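Local structure of DNA polymerase sliding clamp (Archaeoglobus fulgidus, 1RWZ) at residues A[174-177]-A[178-182]; A[192-195]-A[196-199]. The protein forms a trimeric ring that encircles DNA and probably acts as a moving platform, tethering the replicative polymerase and other DNA-processing proteins to it. All coordinates share one frame; numbering follows the deposited sequence.

Interaction 1: A[174-177]-A[178-182]; sequences FHMT and ETELI
With CG of Glu180 set beside its own backbone N (chi1 -65°) and the chain extended beyond it, the carboxylate doubles back over the preceding backbone and meets Thr177. The result is a worked example of a strand that ends in a tight turn whose residues 178-180 have helical backbone angles, here at the end of strand 170-176, outermost in its sheet within this chain, in the C-terminal domain of the sliding clamp. Thr177 N donates to Glu180 OE1 at 2.8 Å, almost straight (N-H...O 167°) and onto the lone pair facing away from OE2. The side chain of Glu180 thereby closes back on the backbone N-H three residues earlier. In the other direction, Thr177 O receives two backbone donors, Glu180 N at 3.0 Å and Leu181 N at 3.2 Å, which close the turn. Both backbone polar atoms of Thr177 are thus engaged by the residues that follow it.

Water extends the grip toward the strand. One molecule lies 2.8 Å from His175 O and 2.6 Å from Glu180 OE2, although it has more acceptors in reach than protons to give. The imidazole of His175 is held separately, through NE2, by Glu159 O.

On the apolar side, the bend of Met176 at chi3 (76°) carries its methyl CE to 3.6 Å from Glu180 CB and 3.9 Å from Leu181 CD2. Leu181 in turn rests on Ile131 and Met133 of strand 129-134. Just before the turn, Phe174 pairs with a strand of a neighbouring subunit, continuing the sheet across the interface, and Met176 packs on Ser103 of that subunit. Within the turn, the side chains of Thr177 and Thr179 lie side by side and point the same way, with the methyl CG2 of Thr179 3.3 Å from Thr177 OG1.

Interaction 2: A[192-195]-A[196-199]; sequences MFSV and DYLK
Polar capping comes first: Ser194 is the N-cap of helix 195-201, and its OG accepts from Tyr197 N in a long, weak bond of 3.5 Å that is nonetheless nearly straight (168°). With OG anti to the backbone N (chi1 154°), the hydroxyl also reaches the edge of the Tyr197 ring, in its plane and 3.7 Å from CD1. Tyr197 OH is hydrogen-bonded to Asp40 OD1.

Backbone bonds start the helix. Leu198 N reaches Ser194 O weakly at 3.4 Å, whereas Lys199 N binds Val195 O firmly at 2.8 Å.

Apolar contact is made by Phe193 and Leu198, the residues just before the cap and four after it. CB of Phe193 meets Leu198 CD1 at 4.1 Å, the pairing known as a hydrophobic staple. Both side chains continue onto Leu238, and the Phe193 ring meets Phe154 edge to face.

Charge lies at the surface, where Lys199 NZ forms a salt bridge with Asp146. The Asp196 carboxylate, in the first turn, would be expected to interact favourably with the helix dipole. The chemistry implies a strand-to-helix junction held jointly by a modest polar cap and a buried apolar staple.

Overall arrangement
Interactions 1 and 2 both sit where a strand of the same four-stranded sheet ends. They follow in series within one C-terminal domain and involve the two strands that are outermost in that sheet within this chain; they lie about 21 Å apart between centres and do not touch. Residues 174-182 lie farther from the centre of the chain, beside a neighbouring subunit, and their turn, largely exposed, relies on a carboxylate, backbone donors and water. Residues 192-199 sit nearer the chain centre, touch no other subunit, and begin a regular helix through a serine hydroxyl and a mostly buried apolar set. A carboxylate bonded to a backbone N-H marks the former, a capping hydroxyl the latter.

Interaction 1: A[174-177]-A[178-182]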
loop_
_atom_site.group_PDB
_atom_site.type_symbol
_atom_site.label_atom_id
_atom_site.label_comp_id
_atom_site.label_asym_id
_atom_site.label_seq_id
_atom_site.Cartn_x
_atom_site.Cartn_y
_atom_site.Cartn_z
ATOM N N PHE A 174 -7.123 -23.822 -15.112
ATOM C CA PHE A 174 -5.689 -23.740 -14.871
ATOM C C PHE A 174 -5.243 -25.167 -15.152
ATOM O O PHE A 174 -5.840 -26.112 -14.639
ATOM C CB PHE A 174 -5.403 -23.385 -13.411
ATOM C CG PHE A 174 -3.991 -23.681 -12.981
ATOM C CD1 PHE A 174 -2.957 -22.794 -13.265
ATOM C CD2 PHE A 174 -3.694 -24.865 -12.312
ATOM C CE1 PHE A 174 -1.645 -23.084 -12.885
ATOM C CE2 PHE A 174 -2.385 -25.167 -11.931
ATOM C CZ PHE A 174 -1.361 -24.273 -12.219
ATOM N N HIS A 175 -4.215 -25.338 -15.973
ATOM C CA HIS A 175 -3.764 -26.679 -16.294
ATOM C C HIS A 175 -2.260 -26.761 -16.477
ATOM O O HIS A 175 -1.656 -25.925 -17.153
ATOM C CB HIS A 175 -4.452 -27.172 -17.570
ATOM C CG HIS A 175 -3.964 -28.504 -18.049
ATOM N ND1 HIS A 175 -3.859 -28.819 -19.386
ATOM C CD2 HIS A 175 -3.562 -29.605 -17.372
ATOM C CE1 HIS A 175 -3.412 -30.056 -19.512
ATOM N NE2 HIS A 175 -3.224 -30.554 -18.303
ATOM N N MET A 176 -1.667 -27.770 -15.853
ATOM C CA MET A 176 -0.238 -28.016 -15.963
ATOM C C MET A 176 -0.023 -29.492 -16.243
ATOM O O MET A 176 -0.588 -30.352 -15.569
ATOM C CB MET A 176 0.489 -27.619 -14.680
ATOM C CG MET A 176 0.767 -26.130 -14.577
ATOM S SD MET A 176 1.739 -25.738 -13.118
ATOM C CE MET A 176 3.327 -26.275 -13.615
ATOM N N THR A 177 0.787 -29.782 -17.254
ATOM C CA THR A 177 1.083 -31.157 -17.623
ATOM C C THR A 177 2.186 -31.703 -16.729
ATOM O O THR A 177 2.824 -30.962 -15.987
ATOM C CB THR A 177 1.571 -31.255 -19.078
ATOM O OG1 THR A 177 2.747 -30.454 -19.230
ATOM C CG2 THR A 177 0.500 -30.766 -20.039
ATOM N N GLU A 178 2.411 -33.007 -16.812
ATOM C CA GLU A 178 3.446 -33.647 -16.015
ATOM C C GLU A 178 4.805 -32.969 -16.185
ATOM O O GLU A 178 5.519 -32.740 -15.207
ATOM C CB GLU A 178 3.549 -35.125 -16.392
ATOM C CG GLU A 178 4.785 -35.820 -15.853
ATOM C CD GLU A 178 4.786 -37.303 -16.152
ATOM O OE1 GLU A 178 4.258 -37.693 -17.215
ATOM O OE2 GLU A 178 5.324 -38.076 -15.332
ATOM N N THR A 179 5.162 -32.635 -17.422
ATOM C CA THR A 179 6.457 -32.005 -17.665
ATOM C C THR A 179 6.578 -30.621 -17.030
ATOM O O THR A 179 7.674 -30.189 -16.678
ATOM C CB THR A 179 6.764 -31.902 -19.183
ATOM O OG1 THR A 179 8.149 -31.572 -19.363
ATOM C CG2 THR A 179 5.919 -30.826 -19.839
ATOM N N GLU A 180 5.450 -29.934 -16.864
ATOM C CA GLU A 180 5.450 -28.597 -16.272
ATOM C C GLU A 180 5.513 -28.621 -14.741
ATOM O O GLU A 180 5.926 -27.648 -14.112
ATOM C CB GLU A 180 4.198 -27.831 -16.711
ATOM C CG GLU A 180 4.131 -27.549 -18.208
ATOM C CD GLU A 180 2.851 -26.840 -18.616
ATOM O OE1 GLU A 180 1.759 -27.437 -18.474
ATOM O OE2 GLU A 180 2.939 -25.683 -19.081
ATOM N N LEU A 181 5.100 -29.736 -14.150
ATOM C CA LEU A 181 5.098 -29.880 -12.695
ATOM C C LEU A 181 6.462 -30.318 -12.179
ATOM O O LEU A 181 7.251 -30.899 -12.920
ATOM C CB LEU A 181 4.038 -30.907 -12.285
ATOM C CG LEU A 181 2.598 -30.500 -12.613
ATOM C CD1 LEU A 181 1.682 -31.713 -12.539
ATOM C CD2 LEU A 181 2.151 -29.413 -11.642
ATOM N N ILE A 182 6.735 -30.043 -10.906
ATOM C CA ILE A 182 8.008 -30.428 -10.301
ATOM C C ILE A 182 8.041 -31.945 -10.125
ATOM O O ILE A 182 9.055 -32.592 -10.387
ATOM C CB ILE A 182 8.208 -29.725 -8.939
ATOM C CG1 ILE A 182 8.256 -28.208 -9.150
ATOM C CG2 ILE A 182 9.496 -30.211 -8.277
ATOM C CD1 ILE A 182 8.298 -27.392 -7.864
HETATM O O HOH W 1 -0.369 -27.047 -20.120
HETATM O O HOH W 2 0.444 -24.913 -18.705
#

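Interaction 2: A[192-195]-A[196-199]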
loop_
_atom_site.group_PDB
_atom_site.type_symbol
_atom_site.label_atom_id
_atom_site.label_comp_id
_atom_site.label_asym_id
_atom_site.label_seq_id
_atom_site.Cartn_x
_atom_site.Cartn_y
_atom_site.Cartn_z
ATOM N N MET A 192 -14.246 -31.370 -5.539
ATOM C CA MET A 192 -14.605 -29.953 -5.580
ATOM C C MET A 192 -14.394 -29.327 -4.204
ATOM O O MET A 192 -14.665 -29.962 -3.186
ATOM C CB MET A 192 -16.063 -29.781 -6.017
ATOM C CG MET A 192 -16.481 -28.328 -6.180
ATOM S SD MET A 192 -17.909 -28.129 -7.258
ATOM C CE MET A 192 -17.178 -27.337 -8.639
ATOM N N PHE A 193 -13.912 -28.084 -4.179
ATOM C CA PHE A 193 -13.635 -27.394 -2.920
ATOM C C PHE A 193 -14.031 -25.927 -2.904
ATOM O O PHE A 193 -14.205 -25.304 -3.951
ATOM C CB PHE A 193 -12.138 -27.469 -2.582
ATOM C CG PHE A 193 -11.600 -28.864 -2.533
ATOM C CD1 PHE A 193 -10.925 -29.404 -3.628
ATOM C CD2 PHE A 193 -11.801 -29.656 -1.407
ATOM C CE1 PHE A 193 -10.465 -30.718 -3.602
ATOM C CE2 PHE A 193 -11.348 -30.971 -1.367
ATOM C CZ PHE A 193 -10.679 -31.506 -2.468
ATOM N N SER A 194 -14.150 -25.386 -1.693
ATOM C CA SER A 194 -14.488 -23.984 -1.480
ATOM C C SER A 194 -13.287 -23.087 -1.749
ATOM O O SER A 194 -12.219 -23.271 -1.160
ATOM C CB SER A 194 -14.949 -23.767 -0.039
ATOM O OG SER A 194 -14.709 -22.427 0.366
ATOM N N VAL A 195 -13.470 -22.107 -2.627
ATOM C CA VAL A 195 -12.404 -21.170 -2.967
ATOM C C VAL A 195 -12.031 -20.295 -1.772
ATOM O O VAL A 195 -10.862 -19.953 -1.596
ATOM C CB VAL A 195 -12.816 -20.253 -4.149
ATOM C CG1 VAL A 195 -11.779 -19.152 -4.353
ATOM C CG2 VAL A 195 -12.942 -21.074 -5.420
ATOM N N ASP A 196 -13.019 -19.937 -0.952
ATOM C CA ASP A 196 -12.772 -19.092 0.216
ATOM C C ASP A 196 -11.662 -19.642 1.104
ATOM O O ASP A 196 -10.747 -18.910 1.500
ATOM C CB ASP A 196 -14.044 -18.927 1.056
ATOM C CG ASP A 196 -15.123 -18.132 0.344
ATOM O OD1 ASP A 196 -14.813 -17.051 -0.198
ATOM O OD2 ASP A 196 -16.292 -18.583 0.340
ATOM N N TYR A 197 -11.743 -20.928 1.429
ATOM C CA TYR A 197 -10.723 -21.545 2.264
ATOM C C TYR A 197 -9.376 -21.648 1.556
ATOM O O TYR A 197 -8.337 -21.372 2.154
ATOM C CB TYR A 197 -11.155 -22.939 2.720
ATOM C CG TYR A 197 -12.046 -22.930 3.942
ATOM C CD1 TYR A 197 -13.428 -22.768 3.826
ATOM C CD2 TYR A 197 -11.504 -23.085 5.215
ATOM C CE1 TYR A 197 -14.249 -22.766 4.956
ATOM C CE2 TYR A 197 -12.313 -23.081 6.351
ATOM C CZ TYR A 197 -13.684 -22.923 6.211
ATOM O OH TYR A 197 -14.482 -22.932 7.336
ATOM N N LEU A 198 -9.397 -22.047 0.288
ATOM C CA LEU A 198 -8.164 -22.189 -0.480
ATOM C C LEU A 198 -7.428 -20.857 -0.569
ATOM O O LEU A 198 -6.201 -20.805 -0.465
ATOM C CB LEU A 198 -8.471 -22.709 -1.887
ATOM C CG LEU A 198 -9.009 -24.145 -1.950
ATOM C CD1 LEU A 198 -9.468 -24.471 -3.361
ATOM C CD2 LEU A 198 -7.918 -25.111 -1.502
ATOM N N LYS A 199 -8.184 -19.781 -0.753
ATOM C CA LYS A 199 -7.591 -18.454 -0.849
ATOM C C LYS A 199 -6.931 -18.083 0.477
ATOM O O LYS A 199 -5.825 -17.536 0.494
ATOM C CB LYS A 199 -8.667 -17.429 -1.220
ATOM C CG LYS A 199 -8.135 -16.051 -1.564
ATOM C CD LYS A 199 -9.271 -15.156 -2.030
ATOM C CE LYS A 199 -8.785 -13.767 -2.401
ATOM N NZ LYS A 199 -9.932 -12.885 -2.764
#